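V-type ATP synthase alpha chain (Thermoplasma volcanium, PDB 4O1S) is an intein-containing V-ATPase subunit A, of which this chain is the intein, a compact, mostly beta domain of the Hint (hedgehog/intein) fold. Local coordinates at residues 71-82 against 136-147; 5-13 against 19-27. All blocks are in the same frame, centred on the assembly; numbering follows the deposited sequence.

Contact 1: residues 71-82 against 136-147. With SO4 (sulfate ion), chain F.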
# COMPACT_ATOMS: atom_id res chain seq x y z
N TYR A 71 -0.03 10.13 5.14
CA TYR A 71 -0.44 11.09 4.14
C TYR A 71 -1.90 10.84 3.74
O TYR A 71 -2.37 9.69 3.68
CB TYR A 71 0.49 11.01 2.92
CG TYR A 71 -0.05 11.64 1.64
CD1 TYR A 71 0.02 13.02 1.44
CD2 TYR A 71 -0.62 10.86 0.64
CE1 TYR A 71 -0.47 13.60 0.26
CE2 TYR A 71 -1.11 11.43 -0.54
CZ TYR A 71 -1.03 12.79 -0.71
OH TYR A 71 -1.51 13.36 -1.87
N LYS A 72 -2.61 11.94 3.49
CA LYS A 72 -3.94 11.87 2.92
C LYS A 72 -4.06 12.91 1.84
O LYS A 72 -3.76 14.09 2.06
CB LYS A 72 -4.99 12.11 4.00
CG LYS A 72 -6.40 12.23 3.46
CD LYS A 72 -7.42 12.50 4.55
CE LYS A 72 -8.61 13.27 3.99
NZ LYS A 72 -9.66 13.37 5.02
N GLY A 73 -4.49 12.48 0.66
CA GLY A 73 -4.64 13.40 -0.45
C GLY A 73 -5.90 13.15 -1.25
O GLY A 73 -6.88 12.59 -0.74
N LYS A 74 -5.87 13.56 -2.51
CA LYS A 74 -6.99 13.37 -3.43
C LYS A 74 -6.48 12.74 -4.72
O LYS A 74 -5.41 13.08 -5.21
CB LYS A 74 -7.67 14.70 -3.76
CG LYS A 74 -8.59 15.28 -2.65
CD LYS A 74 -9.75 14.34 -2.33
CE LYS A 74 -11.03 15.09 -2.10
NZ LYS A 74 -12.10 14.10 -1.74
N SER A 75 -7.24 11.81 -5.26
CA SER A 75 -7.00 11.40 -6.64
C SER A 75 -8.32 11.37 -7.39
O SER A 75 -9.39 11.16 -6.81
CB SER A 75 -6.30 10.04 -6.70
OG SER A 75 -6.31 9.53 -8.03
N SER A 76 -8.24 11.63 -8.69
CA SER A 76 -9.37 11.57 -9.59
C SER A 76 -9.53 10.17 -10.09
O SER A 76 -10.56 9.83 -10.69
CB SER A 76 -9.08 12.46 -10.80
OG SER A 76 -9.27 13.81 -10.47
N TYR A 77 -8.50 9.37 -9.88
CA TYR A 77 -8.45 8.05 -10.48
C TYR A 77 -8.02 7.01 -9.49
O TYR A 77 -7.14 7.25 -8.66
CB TYR A 77 -7.49 8.03 -11.67
CG TYR A 77 -7.87 8.98 -12.74
CD1 TYR A 77 -8.87 8.67 -13.63
CD2 TYR A 77 -7.27 10.23 -12.83
CE1 TYR A 77 -9.26 9.55 -14.62
CE2 TYR A 77 -7.65 11.13 -13.81
CZ TYR A 77 -8.64 10.79 -14.71
OH TYR A 77 -9.02 11.68 -15.69
N LEU A 78 -8.62 5.84 -9.59
CA LEU A 78 -8.20 4.68 -8.83
C LEU A 78 -8.12 3.49 -9.80
O LEU A 78 -8.96 3.34 -10.71
CB LEU A 78 -9.22 4.39 -7.74
CG LEU A 78 -8.87 4.51 -6.26
CD1 LEU A 78 -7.58 5.27 -5.98
CD2 LEU A 78 -10.06 5.11 -5.50
N VAL A 79 -7.09 2.66 -9.61
CA VAL A 79 -6.98 1.38 -10.30
C VAL A 79 -7.30 0.26 -9.32
O VAL A 79 -6.64 0.12 -8.28
CB VAL A 79 -5.57 1.18 -10.82
CG1 VAL A 79 -5.49 -0.09 -11.67
CG2 VAL A 79 -5.11 2.43 -11.60
N ARG A 80 -8.32 -0.53 -9.62
CA ARG A 80 -8.73 -1.59 -8.70
C ARG A 80 -8.29 -2.89 -9.31
O ARG A 80 -8.61 -3.20 -10.46
CB ARG A 80 -10.24 -1.59 -8.49
CG ARG A 80 -10.84 -0.19 -8.47
CD ARG A 80 -12.05 -0.17 -7.59
NE ARG A 80 -12.71 1.14 -7.49
CZ ARG A 80 -12.70 1.90 -6.39
NH1 ARG A 80 -12.03 1.50 -5.31
NH2 ARG A 80 -13.37 3.06 -6.38
N ILE A 81 -7.51 -3.63 -8.54
CA ILE A 81 -6.88 -4.85 -9.01
C ILE A 81 -7.37 -6.07 -8.25
O ILE A 81 -7.43 -6.07 -7.01
CB ILE A 81 -5.37 -4.77 -8.81
CG1 ILE A 81 -4.83 -3.53 -9.51
CG2 ILE A 81 -4.69 -6.05 -9.31
CD1 ILE A 81 -3.52 -3.06 -8.96
N GLU A 82 -7.69 -7.11 -8.99
CA GLU A 82 -8.13 -8.34 -8.38
C GLU A 82 -7.38 -9.52 -8.98
O GLU A 82 -7.21 -9.61 -10.21
CB GLU A 82 -9.60 -8.48 -8.64
CG GLU A 82 -10.35 -9.14 -7.58
CD GLU A 82 -11.75 -8.70 -7.66
OE1 GLU A 82 -12.64 -9.57 -7.79
OE2 GLU A 82 -11.96 -7.45 -7.65
N SER A 136 -8.36 -9.22 -12.97
CA SER A 136 -9.05 -8.05 -13.47
C SER A 136 -8.47 -6.74 -12.96
O SER A 136 -7.96 -6.66 -11.85
CB SER A 136 -10.51 -8.10 -13.08
OG SER A 136 -10.74 -7.10 -12.13
N ILE A 137 -8.57 -5.72 -13.80
CA ILE A 137 -8.13 -4.37 -13.47
C ILE A 137 -9.21 -3.41 -13.88
O ILE A 137 -9.70 -3.46 -15.01
CB ILE A 137 -6.85 -4.01 -14.24
CG1 ILE A 137 -5.75 -5.02 -13.94
CG2 ILE A 137 -6.41 -2.64 -13.85
CD1 ILE A 137 -4.52 -4.84 -14.76
N ALA A 138 -9.61 -2.54 -12.96
CA ALA A 138 -10.69 -1.59 -13.23
C ALA A 138 -10.19 -0.17 -13.08
O ALA A 138 -9.49 0.16 -12.09
CB ALA A 138 -11.85 -1.82 -12.29
N TYR A 139 -10.52 0.67 -14.05
CA TYR A 139 -10.19 2.09 -13.97
C TYR A 139 -11.45 2.87 -13.61
O TYR A 139 -12.51 2.66 -14.20
CB TYR A 139 -9.59 2.60 -15.28
CG TYR A 139 -8.37 1.84 -15.74
CD1 TYR A 139 -7.47 1.34 -14.83
CD2 TYR A 139 -8.12 1.61 -17.09
CE1 TYR A 139 -6.37 0.64 -15.24
CE2 TYR A 139 -7.00 0.90 -17.51
CZ TYR A 139 -6.13 0.42 -16.56
OH TYR A 139 -5.01 -0.31 -16.92
N GLU A 140 -11.35 3.74 -12.61
CA GLU A 140 -12.51 4.49 -12.15
C GLU A 140 -12.17 5.96 -11.93
O GLU A 140 -11.20 6.31 -11.25
CB GLU A 140 -13.05 3.86 -10.87
CG GLU A 140 -14.42 4.34 -10.50
CD GLU A 140 -14.90 3.79 -9.15
OE1 GLU A 140 -14.65 2.60 -8.85
OE2 GLU A 140 -15.54 4.56 -8.40
N LYS A 141 -12.99 6.83 -12.51
CA LYS A 141 -12.88 8.26 -12.28
C LYS A 141 -13.87 8.66 -11.19
O LYS A 141 -15.02 8.23 -11.22
CB LYS A 141 -13.16 9.01 -13.57
CG LYS A 141 -13.02 10.49 -13.48
CD LYS A 141 -12.89 11.05 -14.90
CE LYS A 141 -12.75 12.56 -14.89
NZ LYS A 141 -13.91 13.21 -14.21
N GLY A 142 -13.42 9.48 -10.24
CA GLY A 142 -14.25 9.95 -9.13
C GLY A 142 -13.55 11.03 -8.31
O GLY A 142 -12.65 11.70 -8.81
N ASP A 143 -13.98 11.23 -7.06
CA ASP A 143 -13.30 12.19 -6.18
C ASP A 143 -12.80 11.44 -4.95
O ASP A 143 -13.42 11.45 -3.88
CB ASP A 143 -14.22 13.38 -5.80
CG ASP A 143 -13.48 14.47 -4.96
OD1 ASP A 143 -12.28 14.76 -5.24
OD2 ASP A 143 -14.12 15.04 -4.04
N PHE A 144 -11.67 10.78 -5.10
CA PHE A 144 -11.27 9.85 -4.07
C PHE A 144 -10.30 10.45 -3.08
O PHE A 144 -9.36 11.18 -3.45
CB PHE A 144 -10.68 8.60 -4.68
CG PHE A 144 -11.49 8.05 -5.81
CD1 PHE A 144 -12.64 7.31 -5.56
CD2 PHE A 144 -11.07 8.22 -7.13
CE1 PHE A 144 -13.36 6.77 -6.61
CE2 PHE A 144 -11.79 7.69 -8.20
CZ PHE A 144 -12.94 6.96 -7.94
N ASP A 145 -10.56 10.14 -1.82
CA ASP A 145 -9.57 10.31 -0.78
C ASP A 145 -8.53 9.21 -0.92
O ASP A 145 -8.87 8.02 -1.01
CB ASP A 145 -10.25 10.18 0.57
CG ASP A 145 -11.05 11.39 0.92
OD1 ASP A 145 -10.79 12.46 0.30
OD2 ASP A 145 -11.91 11.27 1.81
N VAL A 146 -7.25 9.58 -0.95
CA VAL A 146 -6.23 8.55 -1.01
C VAL A 146 -5.22 8.76 0.12
O VAL A 146 -5.10 9.86 0.67
CB VAL A 146 -5.55 8.43 -2.41
CG1 VAL A 146 -6.56 8.04 -3.44
CG2 VAL A 146 -4.89 9.73 -2.82
N TYR A 147 -4.52 7.68 0.46
CA TYR A 147 -3.67 7.64 1.65
C TYR A 147 -2.36 6.91 1.34
O TYR A 147 -2.29 6.06 0.45
CB TYR A 147 -4.39 6.90 2.78
CG TYR A 147 -5.68 7.56 3.23
CD1 TYR A 147 -5.68 8.43 4.31
CD2 TYR A 147 -6.89 7.31 2.58
CE1 TYR A 147 -6.84 9.04 4.74
CE2 TYR A 147 -8.08 7.91 3.01
CZ TYR A 147 -8.04 8.79 4.09
OH TYR A 147 -9.18 9.43 4.57
S SO4 F . -13.55 4.43 -2.55
O1 SO4 F . -12.66 3.26 -2.56
O2 SO4 F . -12.84 5.62 -2.09
O3 SO4 F . -14.06 4.66 -3.91
O4 SO4 F . -14.69 4.20 -1.65
O HOH W 1 -10.48 -5.07 -10.64
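Glu-140 OE1 is gripped side-on by two nitrogens of Arg-80, NE at 2.8 Å and NH2 also at 2.8 Å. Both reach this one oxygen from the same face of the carboxylate, above its plane, while the oxygen lies near the guanidinium plane. Arg-80 runs extended from CG to NE, and Glu-140 has CG anti to its backbone N (chi1 -166°) with CD continuing straight on, which carries its carboxylate to the edge of the guanidinium. NH2 also donates to O3 of a sulfate ion at 3.0 Å, so the guanidinium is held by two anions, and NH1 donates to Ser-90 OG and, weakly, to sulfate O1. Next to this charged patch, Leu-78 CD2 lies over one face of the Phe-144 ring, 3.5 Å from its centroid and 22° off the normal, a CH-pi contact; Leu-78 CD1 turns to Val-146 CG1. Past the corner, Lys-74 lies alongside Asp-145, and its bent chain sets NZ 2.9 Å from Asp-145 OD1, above the carboxylate plane; a weak bond to Asp-143 OD2 completes a salt-bridge network. The backbones illustrate how antiparallel strand pairs pass a bend together: 71-75 pairs with 143-147 and 77-82 with 136-141, and a beta bulge at the corner shifts the register by one. Strand 77-83 is flanked by 88-91 in one sheet of the Hint fold, and strand 143-149 by 6-7 in another, while helix 22-31 packs on Lys-72 and Tyr-147.

Contact 2: residues 5-13 against 19-27; sequences AVSGETPVY and TIKIKDLYS. Unlike the reference sequence in segment 5-13: Ala-5 (reference Cys). With SO4 (sulfate ion), chain F.
Val-12 and Ile-20 extend together from the same face of the hairpin, and their CG2 methyls meet at 3.6 Å; the other face of this pairing carries Tyr-13 and Thr-19, whose methyl CG2 comes obliquely to the phenol ring, 3.7 Å from CE1. The ring's hydroxyl bonds to Gly-161 O. Further along, Val-6 crosses Ile-22 at about a right angle, CG2 to CG2 4.1 Å, and Val-12 CG1 approaches the CB of the same isoleucine. Strands 11-13 and 19-21 form a short antiparallel beta hairpin whose second strand runs straight into helix 22-31, with Lys-21 at the N-cap. The first helical amides find their acceptors in segment 5-13: Ile-22 N donates to Thr-10 O at 2.7 Å, and Lys-23 N to Gly-8 O at 2.9 Å. Lys-23, with CG between its backbone N and carbonyl carbon (chi1 76°), runs past Gly-8, its aliphatic chain alongside Glu-9, before NZ forms a salt bridge with Asp-24 OD1. Glu-9 also lies alongside Lys-21 in a long salt bridge. Gly-8 and Glu-9 belong to a type I turn from Ser-7 to Thr-10; Ser-7 OG accepts from Glu-9 N as an ST turn and bonds to the sulfate.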
# COMPACT_ATOMS: atom_id res chain seq x y z
N ALA A 5 -0.41 6.43 -3.97
CA ALA A 5 -1.30 6.33 -2.82
C ALA A 5 -2.33 5.18 -2.98
O ALA A 5 -2.45 4.58 -4.05
CB ALA A 5 -2.00 7.69 -2.57
N VAL A 6 -3.06 4.88 -1.91
CA VAL A 6 -4.05 3.81 -1.93
C VAL A 6 -5.41 4.28 -1.40
O VAL A 6 -5.54 5.35 -0.75
CB VAL A 6 -3.57 2.60 -1.08
CG1 VAL A 6 -2.19 2.12 -1.56
CG2 VAL A 6 -3.53 2.98 0.39
N SER A 7 -6.44 3.50 -1.70
CA SER A 7 -7.78 3.82 -1.24
C SER A 7 -7.84 3.72 0.28
O SER A 7 -7.04 3.02 0.91
CB SER A 7 -8.79 2.87 -1.86
OG SER A 7 -9.85 2.63 -0.96
N GLY A 8 -8.79 4.42 0.87
CA GLY A 8 -8.85 4.50 2.32
C GLY A 8 -9.31 3.19 2.92
O GLY A 8 -9.23 2.99 4.14
N GLU A 9 -9.79 2.30 2.05
CA GLU A 9 -10.35 1.03 2.50
C GLU A 9 -9.25 -0.00 2.62
O GLU A 9 -9.48 -1.11 3.07
CB GLU A 9 -11.40 0.54 1.51
CG GLU A 9 -12.59 1.47 1.40
CD GLU A 9 -13.45 1.47 2.66
OE1 GLU A 9 -13.49 0.40 3.33
OE2 GLU A 9 -14.08 2.52 2.97
N THR A 10 -8.05 0.38 2.22
CA THR A 10 -6.94 -0.54 2.17
C THR A 10 -6.57 -0.95 3.58
O THR A 10 -6.31 -0.09 4.42
CB THR A 10 -5.72 0.13 1.49
OG1 THR A 10 -6.08 0.61 0.19
CG2 THR A 10 -4.54 -0.86 1.38
N PRO A 11 -6.55 -2.26 3.84
CA PRO A 11 -6.01 -2.76 5.10
C PRO A 11 -4.51 -2.60 5.12
O PRO A 11 -3.85 -2.89 4.12
CB PRO A 11 -6.34 -4.27 5.06
CG PRO A 11 -7.37 -4.42 4.02
CD PRO A 11 -7.05 -3.36 3.00
N VAL A 12 -3.99 -2.14 6.25
CA VAL A 12 -2.58 -2.27 6.52
C VAL A 12 -2.42 -3.22 7.69
O VAL A 12 -3.36 -3.41 8.45
CB VAL A 12 -1.96 -0.93 6.82
CG1 VAL A 12 -2.13 -0.06 5.63
CG2 VAL A 12 -2.64 -0.32 7.98
N TYR A 13 -1.25 -3.83 7.81
CA TYR A 13 -1.05 -4.88 8.81
C TYR A 13 -0.07 -4.42 9.88
O TYR A 13 1.12 -4.22 9.61
CB TYR A 13 -0.61 -6.19 8.12
CG TYR A 13 -1.70 -6.65 7.16
CD1 TYR A 13 -2.74 -7.47 7.60
CD2 TYR A 13 -1.73 -6.19 5.85
CE1 TYR A 13 -3.75 -7.87 6.75
CE2 TYR A 13 -2.75 -6.58 4.98
CZ TYR A 13 -3.76 -7.41 5.44
OH TYR A 13 -4.78 -7.81 4.60
N THR A 19 -5.44 -5.60 12.19
CA THR A 19 -5.62 -5.17 10.82
C THR A 19 -6.46 -3.92 10.91
O THR A 19 -7.42 -3.88 11.67
CB THR A 19 -6.37 -6.21 10.02
OG1 THR A 19 -5.80 -7.49 10.29
CG2 THR A 19 -6.26 -5.93 8.56
N ILE A 20 -6.09 -2.91 10.14
CA ILE A 20 -6.82 -1.66 10.16
C ILE A 20 -6.84 -1.02 8.77
O ILE A 20 -5.84 -1.06 8.02
CB ILE A 20 -6.23 -0.70 11.22
CG1 ILE A 20 -7.18 0.46 11.48
CG2 ILE A 20 -4.87 -0.15 10.79
CD1 ILE A 20 -6.67 1.38 12.56
N LYS A 21 -7.99 -0.46 8.42
CA LYS A 21 -8.13 0.26 7.16
C LYS A 21 -7.33 1.55 7.28
O LYS A 21 -7.39 2.22 8.32
CB LYS A 21 -9.59 0.59 6.91
CG LYS A 21 -10.45 -0.60 6.55
CD LYS A 21 -11.86 -0.14 6.29
CE LYS A 21 -12.87 -1.22 6.58
NZ LYS A 21 -14.17 -0.57 6.86
N ILE A 22 -6.59 1.90 6.24
CA ILE A 22 -5.72 3.08 6.30
C ILE A 22 -6.49 4.38 6.63
O ILE A 22 -6.00 5.22 7.37
CB ILE A 22 -4.84 3.22 5.04
CG1 ILE A 22 -3.73 4.25 5.27
CG2 ILE A 22 -5.68 3.57 3.80
CD1 ILE A 22 -2.48 4.06 4.34
N LYS A 23 -7.71 4.52 6.15
CA LYS A 23 -8.46 5.73 6.45
C LYS A 23 -8.81 5.83 7.93
O LYS A 23 -8.89 6.94 8.48
CB LYS A 23 -9.72 5.83 5.59
CG LYS A 23 -10.84 4.91 6.04
CD LYS A 23 -11.99 5.04 5.06
CE LYS A 23 -13.15 4.17 5.46
NZ LYS A 23 -13.34 4.23 6.93
N ASP A 24 -9.01 4.69 8.59
CA ASP A 24 -9.33 4.70 10.02
C ASP A 24 -8.10 5.03 10.85
O ASP A 24 -8.16 5.81 11.82
CB ASP A 24 -9.93 3.37 10.46
CG ASP A 24 -11.28 3.10 9.81
OD1 ASP A 24 -11.94 4.09 9.40
OD2 ASP A 24 -11.68 1.92 9.70
N LEU A 25 -6.98 4.41 10.47
CA LEU A 25 -5.70 4.65 11.10
C LEU A 25 -5.35 6.13 11.01
O LEU A 25 -4.97 6.76 12.00
CB LEU A 25 -4.63 3.84 10.38
CG LEU A 25 -3.19 4.19 10.74
CD1 LEU A 25 -2.98 4.02 12.24
CD2 LEU A 25 -2.22 3.35 9.96
N TYR A 26 -5.47 6.68 9.81
CA TYR A 26 -5.21 8.09 9.58
C TYR A 26 -6.07 8.96 10.49
O TYR A 26 -5.59 9.90 11.13
CB TYR A 26 -5.47 8.46 8.11
CG TYR A 26 -5.00 9.88 7.79
CD1 TYR A 26 -3.69 10.12 7.36
CD2 TYR A 26 -5.86 10.97 7.95
CE1 TYR A 26 -3.26 11.41 7.09
CE2 TYR A 26 -5.43 12.26 7.69
CZ TYR A 26 -4.13 12.47 7.27
OH TYR A 26 -3.71 13.75 7.02
N SER A 27 -7.35 8.64 10.55
CA SER A 27 -8.31 9.49 11.22
C SER A 27 -7.99 9.55 12.70
O SER A 27 -8.08 10.61 13.35
CB SER A 27 -9.71 8.94 11.02
OG SER A 27 -10.66 9.89 11.45
S SO4 F . -13.55 4.43 -2.55
O1 SO4 F . -12.66 3.26 -2.56
O2 SO4 F . -12.84 5.62 -2.09
O3 SO4 F . -14.06 4.66 -3.91
O4 SO4 F . -14.69 4.20 -1.65

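The two contacts join where strands 6-7 and 143-149 run side by side: Tyr-147 O and Val-6 N, 2.7 Å apart, probably form a hydrogen bond, and Tyr-147 CD2 packs on Gly-8 CA. Each is partly buried. Contact 1 is the larger, a two-strand pairing that bends from one sheet into the next, with regular backbone bonds and salt bridges on its more exposed surface, Leu-78 and Val-146 being buried. Contact 2 couples a small hairpin to the start of a helix: two of its four backbone bonds serve amides of the first turn, the other two hold the hairpin, and Val-6, Val-12, Ile-22 and Leu-25 are buried. Helix 22-31 touches both, Tyr-26 lying against Lys-72, and the sulfate spans them from Arg-80 to Ser-7.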